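Local atomic coordinates of thiol peroxidase (Aquifex aeolicus, PDB entry 2YZH), a protein that probably reduces hydrogen peroxide and organic hydroperoxides to water and alcohols with thioredoxin as electron donor, protecting the cell against oxidative stress. Residues D[64-69]-D[156-161]; D[54-59]-D[132-137]; D[82-87]-D[103-108]; D[147-152]-D[160-165]; D[49-54]-D[78-83]. All coordinates share one frame; numbering follows the deposited sequence.

Overall arrangement
Contacts 2, 3 and 5 are buried steps of one central mixed sheet of a thioredoxin fold, whereas contacts 1 and 4 lie partly buried nearer the surface, where helices 61-73 and 160-170 meet their surroundings. Contacts 3 and 5 share strand 80-86 and are parallel ladders with valines on one face and a mixed set, threonines among them, on the other; contact 2 is a short antiparallel bridge that gives way to a loop. Contacts 1 and 4 both use the start of helix 160-170; in both, a glutamate carboxylate accepts from a tyrosine hydroxyl, and in contact 1 it also forms a salt bridge with Lys-69. Glu-66 and Arg-134 tie contact 1 to contact 2, close to Cys-63, the predicted peroxidatic cysteine.

Contact 1. Residues D[64-69]-D[156-161]; sequences ETETKK and EEPNYD
Lys-69 of helix 61-73 faces Tyr-160 at the start of helix 160-170, their CA atoms 8.1 Å apart. In this thioredoxin fold the two helices pack on the same side of the central sheet, and the first of them carries Cys-63, the predicted peroxidatic residue. The Tyr-160 ring is sandwiched. Lys-69 CD sits over one face, 3.3 Å from the ring centroid and 17° off the normal, a CH-pi contact, while Pro-158 CG lies near the rim of the opposite face. The lysine chain is set roughly perpendicular to the tyrosine and then bends at chi3 (-60°), which turns CE toward Glu-157. Glu-66 runs out extended, its CG anti to the backbone N, and lays its carboxylate carbon CD against Pro-158 CD at 3.5 Å; its OE1 has Arg-134 as partner. Thr-65 adds CG2, 3.5 Å from Glu-157 OE1. That oxygen is gripped twice, which should fix the rotation of the carboxylate: Lys-69 NZ reaches the syn lone pair of Glu-157 OE1 in a 3.0 Å salt bridge, and Tyr-160 OH donates to its anti lone pair at 2.8 Å.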
# COMPACT_ATOMS: atom_id res chain seq x y z
N GLU D 64 -3.53 -25.87 -1.16
CA GLU D 64 -2.63 -26.88 -0.60
C GLU D 64 -2.48 -28.03 -1.59
O GLU D 64 -1.38 -28.52 -1.83
CB GLU D 64 -3.17 -27.40 0.73
CG GLU D 64 -3.09 -26.38 1.86
CD GLU D 64 -3.66 -26.90 3.16
OE1 GLU D 64 -3.58 -26.17 4.18
OE2 GLU D 64 -4.20 -28.03 3.18
N THR D 65 -3.60 -28.44 -2.17
CA THR D 65 -3.63 -29.52 -3.15
C THR D 65 -2.83 -29.14 -4.40
O THR D 65 -2.07 -29.94 -4.94
CB THR D 65 -5.08 -29.86 -3.57
OG1 THR D 65 -5.76 -30.44 -2.46
CG2 THR D 65 -5.09 -30.82 -4.74
N GLU D 66 -3.03 -27.91 -4.86
CA GLU D 66 -2.33 -27.43 -6.04
C GLU D 66 -0.81 -27.43 -5.81
O GLU D 66 -0.05 -27.90 -6.65
CB GLU D 66 -2.77 -26.01 -6.40
CG GLU D 66 -2.27 -25.55 -7.75
CD GLU D 66 -2.46 -24.06 -7.99
OE1 GLU D 66 -3.40 -23.48 -7.41
OE2 GLU D 66 -1.68 -23.48 -8.76
N THR D 67 -0.40 -26.91 -4.66
CA THR D 67 1.02 -26.84 -4.31
C THR D 67 1.66 -28.21 -4.17
O THR D 67 2.80 -28.42 -4.61
CB THR D 67 1.22 -26.04 -3.01
OG1 THR D 67 0.61 -24.75 -3.14
CG2 THR D 67 2.71 -25.86 -2.72
N LYS D 68 0.96 -29.16 -3.56
CA LYS D 68 1.51 -30.50 -3.41
C LYS D 68 1.67 -31.15 -4.78
O LYS D 68 2.66 -31.83 -5.04
CB LYS D 68 0.60 -31.38 -2.55
CG LYS D 68 0.61 -31.04 -1.07
CD LYS D 68 2.04 -30.99 -0.53
CE LYS D 68 2.74 -32.35 -0.54
NZ LYS D 68 2.32 -33.22 0.60
N LYS D 69 0.69 -30.93 -5.65
CA LYS D 69 0.71 -31.51 -6.99
C LYS D 69 1.86 -30.95 -7.82
O LYS D 69 2.53 -31.70 -8.54
CB LYS D 69 -0.63 -31.26 -7.69
CG LYS D 69 -0.90 -32.20 -8.86
CD LYS D 69 -2.38 -32.20 -9.26
CE LYS D 69 -3.29 -32.65 -8.11
NZ LYS D 69 -4.74 -32.64 -8.48
N GLU D 156 -11.41 -23.57 -8.44
CA GLU D 156 -10.95 -24.65 -9.30
C GLU D 156 -9.43 -24.76 -9.35
O GLU D 156 -8.71 -23.77 -9.16
CB GLU D 156 -11.52 -24.48 -10.72
CG GLU D 156 -13.04 -24.58 -10.76
CD GLU D 156 -13.66 -24.28 -12.11
OE1 GLU D 156 -12.93 -23.89 -13.05
OE2 GLU D 156 -14.89 -24.42 -12.23
N GLU D 157 -8.94 -25.97 -9.61
CA GLU D 157 -7.50 -26.21 -9.71
C GLU D 157 -7.08 -25.88 -11.14
O GLU D 157 -7.91 -25.87 -12.05
CB GLU D 157 -7.19 -27.68 -9.39
CG GLU D 157 -7.44 -28.06 -7.94
CD GLU D 157 -7.24 -29.54 -7.68
OE1 GLU D 157 -6.16 -30.06 -8.02
OE2 GLU D 157 -8.17 -30.18 -7.14
N PRO D 158 -5.79 -25.58 -11.35
CA PRO D 158 -5.34 -25.25 -12.71
C PRO D 158 -5.09 -26.51 -13.53
O PRO D 158 -5.25 -27.63 -13.03
CB PRO D 158 -4.05 -24.49 -12.45
CG PRO D 158 -3.48 -25.21 -11.29
CD PRO D 158 -4.69 -25.41 -10.38
N ASN D 159 -4.73 -26.32 -14.79
CA ASN D 159 -4.41 -27.42 -15.69
C ASN D 159 -2.91 -27.65 -15.46
O ASN D 159 -2.08 -26.88 -15.93
CB ASN D 159 -4.65 -27.03 -17.14
CG ASN D 159 -4.37 -28.16 -18.11
OD1 ASN D 159 -3.35 -28.85 -17.99
ND2 ASN D 159 -5.25 -28.34 -19.09
N TYR D 160 -2.58 -28.71 -14.74
CA TYR D 160 -1.19 -29.03 -14.42
C TYR D 160 -0.34 -29.48 -15.61
O TYR D 160 0.74 -28.94 -15.84
CB TYR D 160 -1.16 -30.10 -13.33
CG TYR D 160 -1.88 -29.69 -12.06
CD1 TYR D 160 -1.24 -28.90 -11.10
CD2 TYR D 160 -3.19 -30.09 -11.82
CE1 TYR D 160 -1.90 -28.52 -9.92
CE2 TYR D 160 -3.85 -29.72 -10.65
CZ TYR D 160 -3.20 -28.94 -9.71
OH TYR D 160 -3.85 -28.60 -8.54
N ASP D 161 -0.82 -30.47 -16.35
CA ASP D 161 -0.08 -31.01 -17.49
C ASP D 161 0.36 -29.94 -18.48
O ASP D 161 1.50 -29.97 -18.96
CB ASP D 161 -0.93 -32.05 -18.23
CG ASP D 161 -1.30 -33.22 -17.34
OD1 ASP D 161 -0.39 -33.81 -16.72
OD2 ASP D 161 -2.51 -33.55 -17.26

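Contact 2. Residues D[54-59]-D[132-137]; sequences TVPSLD and LARAVF
Pro-56 lies over one face of the Arg-134 guanidinium, its CD 3.7 Å from NH2 and the two side chains crossing at about a right angle. Val-55 CG1 comes to the same group obliquely, 3.9 Å from NH1. Both terminal nitrogens have partners further out, NH1 in a salt bridge to Glu-66 OE1 and NH2 in a hydrogen bond to Ile-154 O. One residue before Val-55, Thr-54 forms an antiparallel hydrogen-bonded pair with Ala-135, Thr-54 N to Ala-135 O measuring 2.9 Å. The Thr-54 hydroxyl, placed between the backbone N and the carbonyl carbon (chi1 59°), adds a side-chain bond of 2.8 Å to Ala-133 O, ahead of the start of strand 135-139. Pro-56 has no N-H to give; instead its CA makes a C-H...O contact of 3.3 Å with Leu-132 O. A water continues the link, giving hydrogen bonds to Val-55 O and Pro-56 O and accepting from Leu-132 N. Pro-56, Thr-60 and Cys-63, the predicted peroxidatic residue, fit the PxxxTxxC signature of peroxiredoxins; Arg-134, its nearest side-chain atom about 3 Å from that of Cys-63, is consistent with the conserved active-site arginine of the family.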
# COMPACT_ATOMS: atom_id res chain seq x y z
N THR D 54 0.66 -18.37 -8.62
CA THR D 54 -0.00 -17.57 -7.60
C THR D 54 -1.24 -18.27 -7.06
O THR D 54 -1.96 -18.93 -7.80
CB THR D 54 -0.40 -16.17 -8.13
OG1 THR D 54 -1.28 -16.30 -9.25
CG2 THR D 54 0.86 -15.39 -8.55
N VAL D 55 -1.45 -18.15 -5.76
CA VAL D 55 -2.61 -18.75 -5.11
C VAL D 55 -3.15 -17.81 -4.04
O VAL D 55 -2.42 -16.98 -3.49
CB VAL D 55 -2.27 -20.12 -4.45
CG1 VAL D 55 -1.68 -21.08 -5.49
CG2 VAL D 55 -1.30 -19.94 -3.28
N PRO D 56 -4.44 -17.93 -3.74
CA PRO D 56 -5.09 -17.10 -2.72
C PRO D 56 -4.46 -17.31 -1.34
O PRO D 56 -4.11 -16.35 -0.66
CB PRO D 56 -6.54 -17.57 -2.77
CG PRO D 56 -6.72 -17.90 -4.21
CD PRO D 56 -5.45 -18.65 -4.54
N SER D 57 -4.32 -18.56 -0.92
CA SER D 57 -3.73 -18.85 0.38
C SER D 57 -3.41 -20.32 0.59
O SER D 57 -4.25 -21.19 0.34
CB SER D 57 -4.68 -18.41 1.50
OG SER D 57 -4.17 -18.78 2.77
N LEU D 58 -2.20 -20.59 1.05
CA LEU D 58 -1.77 -21.96 1.30
C LEU D 58 -2.55 -22.56 2.47
O LEU D 58 -2.41 -23.75 2.76
CB LEU D 58 -0.27 -22.00 1.59
CG LEU D 58 0.64 -21.59 0.43
CD1 LEU D 58 2.09 -21.54 0.89
CD2 LEU D 58 0.48 -22.58 -0.72
N ASP D 59 -3.35 -21.76 3.15
CA ASP D 59 -4.14 -22.26 4.27
C ASP D 59 -5.55 -22.67 3.87
O ASP D 59 -6.45 -22.78 4.71
CB ASP D 59 -4.21 -21.22 5.40
CG ASP D 59 -2.98 -21.26 6.29
OD1 ASP D 59 -2.48 -22.38 6.55
OD2 ASP D 59 -2.53 -20.19 6.75
N LEU D 132 -4.38 -12.74 -3.98
CA LEU D 132 -3.97 -13.08 -5.34
C LEU D 132 -4.87 -14.15 -5.96
O LEU D 132 -5.29 -15.09 -5.28
CB LEU D 132 -2.52 -13.57 -5.37
CG LEU D 132 -1.44 -12.61 -4.83
CD1 LEU D 132 -0.07 -13.17 -5.17
CD2 LEU D 132 -1.61 -11.22 -5.44
N ALA D 133 -5.16 -13.99 -7.26
CA ALA D 133 -5.98 -14.97 -7.97
C ALA D 133 -5.09 -16.16 -8.33
O ALA D 133 -3.86 -16.08 -8.26
CB ALA D 133 -6.57 -14.36 -9.23
N ARG D 134 -5.71 -17.27 -8.72
CA ARG D 134 -4.98 -18.48 -9.06
C ARG D 134 -4.50 -18.41 -10.50
O ARG D 134 -5.30 -18.43 -11.45
CB ARG D 134 -5.87 -19.70 -8.85
CG ARG D 134 -5.14 -21.04 -8.78
CD ARG D 134 -6.14 -22.18 -8.56
NE ARG D 134 -7.03 -21.93 -7.43
CZ ARG D 134 -6.65 -21.92 -6.15
NH1 ARG D 134 -5.38 -22.15 -5.84
NH2 ARG D 134 -7.53 -21.66 -5.20
N ALA D 135 -3.18 -18.33 -10.68
CA ALA D 135 -2.61 -18.24 -12.01
C ALA D 135 -1.23 -18.88 -12.09
O ALA D 135 -0.62 -19.20 -11.06
CB ALA D 135 -2.52 -16.79 -12.44
N VAL D 136 -0.76 -19.06 -13.31
CA VAL D 136 0.56 -19.63 -13.55
C VAL D 136 1.24 -18.86 -14.67
O VAL D 136 0.63 -18.58 -15.70
CB VAL D 136 0.48 -21.11 -13.97
CG1 VAL D 136 1.90 -21.64 -14.24
CG2 VAL D 136 -0.17 -21.92 -12.88
N PHE D 137 2.50 -18.51 -14.44
CA PHE D 137 3.29 -17.78 -15.42
C PHE D 137 4.58 -18.55 -15.62
O PHE D 137 5.11 -19.13 -14.67
CB PHE D 137 3.66 -16.39 -14.89
CG PHE D 137 2.47 -15.52 -14.61
CD1 PHE D 137 1.86 -14.81 -15.64
CD2 PHE D 137 1.94 -15.45 -13.33
CE1 PHE D 137 0.72 -14.04 -15.39
CE2 PHE D 137 0.81 -14.69 -13.07
CZ PHE D 137 0.20 -13.98 -14.11
O HOH W 1 -2.69 -14.65 -2.14

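Contact 3. Residues D[82-87]-D[103-108]; sequences VTVVSM and QNVTVA
Val-82 and Thr-106 begin a parallel ladder in which Thr-106 N donates to Val-82 O at 3.0 Å. It continues from Val-84 N to Thr-106 O at 2.7 Å and from Ala-108 N to Val-84 O at 2.9 Å, then ends in a weak bond from Ser-86 N to Ala-108 O. Beside the ladder, Val-105 has CG1 anti to its carbonyl carbon (chi1 -60°) and presses it on Val-82 CG1 at 3.8 Å. On the opposite face Thr-83 CG2 meets Ala-108 CB at 3.9 Å, while Thr-83 OG1 is hydrogen-bonded to Lys-40 NZ. A water bridges Val-82 N and Asn-104 O before the strands pair, and Asn-71 OD1 holds Asn-104 N from helix 61-73. Strands 80-86 and 106-109 are joined through helix 90-100 as a beta-alpha-beta crossover; Val-107 packs against that helix at Gln-93 and Cys-97, strand 30-34 flanks 106-109, and strand 49-54 flanks 80-86.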
# COMPACT_ATOMS: atom_id res chain seq x y z
N VAL D 82 10.88 -22.96 -9.66
CA VAL D 82 9.45 -22.84 -9.40
C VAL D 82 9.14 -22.21 -8.04
O VAL D 82 9.62 -22.66 -7.00
CB VAL D 82 8.77 -24.23 -9.47
CG1 VAL D 82 7.27 -24.08 -9.34
CG2 VAL D 82 9.12 -24.90 -10.78
N THR D 83 8.31 -21.17 -8.06
CA THR D 83 7.93 -20.47 -6.84
C THR D 83 6.42 -20.31 -6.73
O THR D 83 5.78 -19.86 -7.67
CB THR D 83 8.56 -19.06 -6.78
OG1 THR D 83 9.98 -19.15 -6.99
CG2 THR D 83 8.30 -18.42 -5.43
N VAL D 84 5.86 -20.69 -5.58
CA VAL D 84 4.43 -20.54 -5.32
C VAL D 84 4.30 -19.25 -4.50
O VAL D 84 4.90 -19.15 -3.44
CB VAL D 84 3.85 -21.71 -4.50
CG1 VAL D 84 2.38 -21.46 -4.18
CG2 VAL D 84 3.98 -23.01 -5.29
N VAL D 85 3.53 -18.29 -4.99
CA VAL D 85 3.40 -17.00 -4.30
C VAL D 85 1.98 -16.68 -3.83
O VAL D 85 1.02 -16.88 -4.56
CB VAL D 85 3.87 -15.85 -5.22
CG1 VAL D 85 3.77 -14.51 -4.48
CG2 VAL D 85 5.29 -16.11 -5.68
N SER D 86 1.88 -16.15 -2.61
CA SER D 86 0.58 -15.78 -2.05
C SER D 86 0.77 -14.63 -1.08
O SER D 86 1.90 -14.20 -0.80
CB SER D 86 -0.05 -16.95 -1.31
OG SER D 86 0.56 -17.11 -0.04
N MET D 87 -0.34 -14.12 -0.55
CA MET D 87 -0.28 -13.03 0.41
C MET D 87 -0.17 -13.55 1.84
O MET D 87 -0.22 -12.78 2.78
CB MET D 87 -1.52 -12.13 0.28
CG MET D 87 -1.61 -11.38 -1.04
SD MET D 87 -0.13 -10.39 -1.36
CE MET D 87 -0.52 -8.87 -0.49
N GLN D 103 9.65 -29.68 -0.78
CA GLN D 103 11.08 -29.49 -0.98
C GLN D 103 11.50 -29.21 -2.42
O GLN D 103 12.59 -28.71 -2.67
CB GLN D 103 11.85 -30.73 -0.49
CG GLN D 103 11.50 -31.19 0.92
CD GLN D 103 11.91 -30.19 1.98
OE1 GLN D 103 13.06 -29.75 2.03
NE2 GLN D 103 10.97 -29.82 2.84
N ASN D 104 10.63 -29.54 -3.38
CA ASN D 104 10.97 -29.35 -4.78
C ASN D 104 10.63 -27.98 -5.35
O ASN D 104 11.10 -27.62 -6.42
CB ASN D 104 10.31 -30.44 -5.63
CG ASN D 104 10.69 -31.82 -5.18
OD1 ASN D 104 11.88 -32.12 -5.02
ND2 ASN D 104 9.70 -32.68 -4.97
N VAL D 105 9.81 -27.23 -4.63
CA VAL D 105 9.44 -25.89 -5.07
C VAL D 105 9.61 -24.94 -3.90
O VAL D 105 9.68 -25.36 -2.74
CB VAL D 105 7.98 -25.83 -5.58
CG1 VAL D 105 7.81 -26.77 -6.76
CG2 VAL D 105 7.02 -26.18 -4.47
N THR D 106 9.68 -23.65 -4.20
CA THR D 106 9.84 -22.63 -3.18
C THR D 106 8.51 -21.90 -2.96
O THR D 106 7.78 -21.63 -3.91
CB THR D 106 10.90 -21.58 -3.60
OG1 THR D 106 12.16 -22.23 -3.80
CG2 THR D 106 11.04 -20.49 -2.55
N VAL D 107 8.18 -21.63 -1.70
CA VAL D 107 6.96 -20.88 -1.41
C VAL D 107 7.48 -19.52 -0.96
O VAL D 107 8.53 -19.43 -0.32
CB VAL D 107 6.13 -21.52 -0.27
CG1 VAL D 107 5.65 -22.90 -0.68
CG2 VAL D 107 6.95 -21.59 1.01
N ALA D 108 6.77 -18.46 -1.32
CA ALA D 108 7.20 -17.13 -0.93
C ALA D 108 5.99 -16.23 -0.75
O ALA D 108 4.94 -16.46 -1.36
CB ALA D 108 8.14 -16.55 -1.97
O HOH W 2 12.05 -25.14 -8.11

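Contact 4. Residues D[147-152]-D[160-165]; sequences YVQLVP and YDEVVN
The hydroxyl of Tyr-147 has two partners: it donates to Glu-162 OE2 over a short 2.5 Å, and it accepts from Gln-149 NE2 at 2.9 Å. Glu-162 OE2 is met on its anti side, with the hydroxyl 31° out of the carboxylate plane. Ring and carboxylate planes stand nearly perpendicular, 86° apart, and the acid comes to the ring at its edge, OE2 lying 3.2 Å from CE1. Glu-162 gets there on an extended chain, its CG anti to the backbone N (chi1 -175°). The short bond and the second donor together would be expected to limit rotation of the phenol. These residues join strand 145-150, an outermost strand of the central sheet within the chain, to the final helix of the thioredoxin fold; the strand and helix segments run almost antiparallel, their axes 10.1 Å apart at closest approach. Val-163, on the next position of the helix, fills in beside the polar pair, with CG2 3.7 Å from Gln-149 NE2 and 4.1 Å from Tyr-147 CE2. The other end of the Gln-149 amide, OE1, accepts from the backbone N of Asn-159, the N-cap residue whose own OD1 takes the N-H of Glu-162.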
# COMPACT_ATOMS: atom_id res chain seq x y z
N TYR D 147 4.40 -17.93 -21.20
CA TYR D 147 3.16 -18.67 -21.01
C TYR D 147 2.34 -18.09 -19.87
O TYR D 147 2.90 -17.58 -18.89
CB TYR D 147 3.49 -20.13 -20.70
CG TYR D 147 2.32 -20.97 -20.24
CD1 TYR D 147 1.53 -21.68 -21.15
CD2 TYR D 147 2.01 -21.08 -18.88
CE1 TYR D 147 0.47 -22.47 -20.72
CE2 TYR D 147 0.96 -21.86 -18.44
CZ TYR D 147 0.19 -22.56 -19.36
OH TYR D 147 -0.85 -23.35 -18.92
N VAL D 148 1.02 -18.16 -19.99
CA VAL D 148 0.13 -17.67 -18.94
C VAL D 148 -1.12 -18.53 -18.83
O VAL D 148 -1.65 -19.01 -19.83
CB VAL D 148 -0.34 -16.21 -19.19
CG1 VAL D 148 0.85 -15.27 -19.28
CG2 VAL D 148 -1.17 -16.14 -20.46
N GLN D 149 -1.57 -18.74 -17.60
CA GLN D 149 -2.79 -19.48 -17.35
C GLN D 149 -3.50 -18.86 -16.16
O GLN D 149 -2.97 -18.84 -15.05
CB GLN D 149 -2.54 -20.97 -17.07
CG GLN D 149 -3.84 -21.69 -16.70
CD GLN D 149 -3.66 -23.14 -16.28
OE1 GLN D 149 -4.54 -23.71 -15.63
NE2 GLN D 149 -2.53 -23.74 -16.64
N LEU D 150 -4.69 -18.33 -16.41
CA LEU D 150 -5.48 -17.75 -15.34
C LEU D 150 -6.67 -18.68 -15.15
O LEU D 150 -7.51 -18.80 -16.04
CB LEU D 150 -5.99 -16.36 -15.74
CG LEU D 150 -6.94 -15.72 -14.71
CD1 LEU D 150 -6.17 -15.44 -13.42
CD2 LEU D 150 -7.51 -14.43 -15.26
N VAL D 151 -6.72 -19.35 -14.01
CA VAL D 151 -7.83 -20.26 -13.72
C VAL D 151 -9.09 -19.41 -13.68
O VAL D 151 -9.17 -18.44 -12.92
CB VAL D 151 -7.60 -20.99 -12.37
CG1 VAL D 151 -8.68 -22.06 -12.16
CG2 VAL D 151 -6.22 -21.63 -12.36
N PRO D 152 -10.10 -19.75 -14.49
CA PRO D 152 -11.36 -18.99 -14.56
C PRO D 152 -12.21 -18.90 -13.29
O PRO D 152 -13.04 -18.00 -13.17
CB PRO D 152 -12.11 -19.67 -15.71
CG PRO D 152 -11.64 -21.10 -15.60
CD PRO D 152 -10.16 -20.94 -15.36
N TYR D 160 -2.58 -28.71 -14.74
CA TYR D 160 -1.19 -29.03 -14.42
C TYR D 160 -0.34 -29.48 -15.61
O TYR D 160 0.74 -28.94 -15.84
CB TYR D 160 -1.16 -30.10 -13.33
CG TYR D 160 -1.88 -29.69 -12.06
CD1 TYR D 160 -1.24 -28.90 -11.10
CD2 TYR D 160 -3.19 -30.09 -11.82
CE1 TYR D 160 -1.90 -28.52 -9.92
CE2 TYR D 160 -3.85 -29.72 -10.65
CZ TYR D 160 -3.20 -28.94 -9.71
OH TYR D 160 -3.85 -28.60 -8.54
N ASP D 161 -0.82 -30.47 -16.35
CA ASP D 161 -0.08 -31.01 -17.49
C ASP D 161 0.36 -29.94 -18.48
O ASP D 161 1.50 -29.97 -18.96
CB ASP D 161 -0.93 -32.05 -18.23
CG ASP D 161 -1.30 -33.22 -17.34
OD1 ASP D 161 -0.39 -33.81 -16.72
OD2 ASP D 161 -2.51 -33.55 -17.26
N GLU D 162 -0.53 -29.01 -18.79
CA GLU D 162 -0.23 -27.94 -19.74
C GLU D 162 1.02 -27.17 -19.33
O GLU D 162 1.87 -26.84 -20.16
CB GLU D 162 -1.42 -26.98 -19.84
CG GLU D 162 -1.27 -25.90 -20.90
CD GLU D 162 -2.52 -25.07 -21.06
OE1 GLU D 162 -3.57 -25.63 -21.44
OE2 GLU D 162 -2.46 -23.84 -20.82
N VAL D 163 1.14 -26.90 -18.03
CA VAL D 163 2.30 -26.18 -17.51
C VAL D 163 3.56 -27.03 -17.71
O VAL D 163 4.54 -26.58 -18.31
CB VAL D 163 2.12 -25.87 -16.01
CG1 VAL D 163 3.34 -25.17 -15.48
CG2 VAL D 163 0.87 -25.01 -15.80
N VAL D 164 3.53 -28.25 -17.19
CA VAL D 164 4.66 -29.17 -17.29
C VAL D 164 5.19 -29.29 -18.72
O VAL D 164 6.40 -29.20 -18.95
CB VAL D 164 4.29 -30.57 -16.79
CG1 VAL D 164 5.47 -31.52 -16.94
CG2 VAL D 164 3.86 -30.50 -15.33
N ASN D 165 4.30 -29.51 -19.68
CA ASN D 165 4.71 -29.65 -21.07
C ASN D 165 5.40 -28.40 -21.60
O ASN D 165 6.39 -28.49 -22.32
CB ASN D 165 3.51 -29.99 -21.95
CG ASN D 165 2.80 -31.25 -21.51
OD1 ASN D 165 3.44 -32.25 -21.16
ND2 ASN D 165 1.47 -31.22 -21.53

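Contact 5. Residues D[49-54]-D[78-83]; sequences VQVIIT and EGVDVT
Strands 49-54 and 80-86 are the two strands of a beta-alpha-beta unit whose connecting helix is 61-73, and they lie side by side in parallel, their segment axes 13° apart. Asp-81 N donates to Val-49 O at 2.8 Å, and Val-51 N returns a bond to Asp-81 O. Thr-83 N to Val-51 O and Ile-53 N to Thr-83 O carry the alternation on, the latter at 2.9 Å; at the start, Val-49 N reaches Gly-79 O in a weak bond, where the glycine has positive phi. One face of the pair is purely aliphatic. Val-80 has CG2 anti to its backbone N, and this methyl touches Val-51 CG2 at 3.7 Å. Val-51 and Val-82 run alongside each other in the same direction, with CB of the first 3.8 Å from CG2 of the second. Ile-53 extends CD1 to Val-82 CG1 at 3.7 Å. Val-167 of helix 160-170 and Phe-70 of helix 61-73 pack onto this face. The other face is mixed: Ile-52 stands among Gln-50, Asp-81 and Thr-83, with Gln-50 OE1 bonded to Gly-43 N. Cohesion here thus combines backbone bonds with branched methyl packing under the helices, while side-chain polarity is confined to the opposite face.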
# COMPACT_ATOMS: atom_id res chain seq x y z
N VAL D 49 14.68 -21.06 -16.47
CA VAL D 49 13.26 -20.90 -16.74
C VAL D 49 12.53 -20.75 -15.41
O VAL D 49 12.72 -21.54 -14.49
CB VAL D 49 12.68 -22.11 -17.51
CG1 VAL D 49 11.16 -22.03 -17.55
CG2 VAL D 49 13.23 -22.13 -18.93
N GLN D 50 11.70 -19.72 -15.30
CA GLN D 50 10.98 -19.47 -14.06
C GLN D 50 9.51 -19.81 -14.16
O GLN D 50 8.86 -19.51 -15.16
CB GLN D 50 11.10 -18.00 -13.66
CG GLN D 50 12.50 -17.46 -13.57
CD GLN D 50 12.50 -16.00 -13.18
OE1 GLN D 50 12.05 -15.64 -12.09
NE2 GLN D 50 13.00 -15.14 -14.06
N VAL D 51 8.98 -20.43 -13.12
CA VAL D 51 7.57 -20.77 -13.05
C VAL D 51 7.03 -20.11 -11.79
O VAL D 51 7.43 -20.45 -10.68
CB VAL D 51 7.35 -22.29 -12.95
CG1 VAL D 51 5.85 -22.60 -12.87
CG2 VAL D 51 7.97 -22.98 -14.16
N ILE D 52 6.14 -19.14 -11.98
CA ILE D 52 5.54 -18.41 -10.87
C ILE D 52 4.08 -18.82 -10.77
O ILE D 52 3.30 -18.61 -11.69
CB ILE D 52 5.65 -16.89 -11.10
CG1 ILE D 52 7.12 -16.51 -11.26
CG2 ILE D 52 5.01 -16.13 -9.95
CD1 ILE D 52 7.34 -15.06 -11.67
N ILE D 53 3.73 -19.42 -9.63
CA ILE D 53 2.38 -19.90 -9.39
C ILE D 53 1.73 -19.07 -8.29
O ILE D 53 2.20 -19.07 -7.16
CB ILE D 53 2.43 -21.39 -8.95
CG1 ILE D 53 3.15 -22.21 -10.03
CG2 ILE D 53 1.03 -21.91 -8.67
CD1 ILE D 53 3.56 -23.61 -9.59
N THR D 54 0.66 -18.37 -8.62
CA THR D 54 -0.00 -17.57 -7.60
C THR D 54 -1.24 -18.27 -7.06
O THR D 54 -1.96 -18.93 -7.80
CB THR D 54 -0.40 -16.17 -8.13
OG1 THR D 54 -1.28 -16.30 -9.25
CG2 THR D 54 0.86 -15.39 -8.55
N GLU D 78 15.60 -30.32 -13.96
CA GLU D 78 16.75 -29.43 -14.09
C GLU D 78 16.40 -28.19 -14.91
O GLU D 78 15.47 -28.20 -15.71
CB GLU D 78 17.91 -30.16 -14.79
CG GLU D 78 18.29 -31.54 -14.25
CD GLU D 78 18.97 -31.51 -12.88
OE1 GLU D 78 19.59 -30.48 -12.54
OE2 GLU D 78 18.90 -32.52 -12.16
N GLY D 79 17.16 -27.11 -14.71
CA GLY D 79 16.95 -25.89 -15.46
C GLY D 79 15.68 -25.09 -15.22
O GLY D 79 15.29 -24.28 -16.06
N VAL D 80 15.04 -25.28 -14.07
CA VAL D 80 13.82 -24.55 -13.76
C VAL D 80 13.80 -24.09 -12.31
O VAL D 80 14.40 -24.72 -11.43
CB VAL D 80 12.57 -25.41 -14.04
CG1 VAL D 80 12.44 -26.51 -12.99
CG2 VAL D 80 11.32 -24.53 -14.05
N ASP D 81 13.13 -22.97 -12.06
CA ASP D 81 13.01 -22.42 -10.72
C ASP D 81 11.52 -22.15 -10.51
O ASP D 81 10.96 -21.23 -11.11
CB ASP D 81 13.82 -21.13 -10.60
CG ASP D 81 13.74 -20.51 -9.23
OD1 ASP D 81 14.02 -21.22 -8.24
OD2 ASP D 81 13.41 -19.31 -9.13
N VAL D 82 10.88 -22.96 -9.66
CA VAL D 82 9.45 -22.84 -9.40
C VAL D 82 9.14 -22.21 -8.04
O VAL D 82 9.62 -22.66 -7.00
CB VAL D 82 8.77 -24.23 -9.47
CG1 VAL D 82 7.27 -24.08 -9.34
CG2 VAL D 82 9.12 -24.90 -10.78
N THR D 83 8.31 -21.17 -8.06
CA THR D 83 7.93 -20.47 -6.84
C THR D 83 6.42 -20.31 -6.73
O THR D 83 5.78 -19.86 -7.67
CB THR D 83 8.56 -19.06 -6.78
OG1 THR D 83 9.98 -19.15 -6.99
CG2 THR D 83 8.30 -18.42 -5.43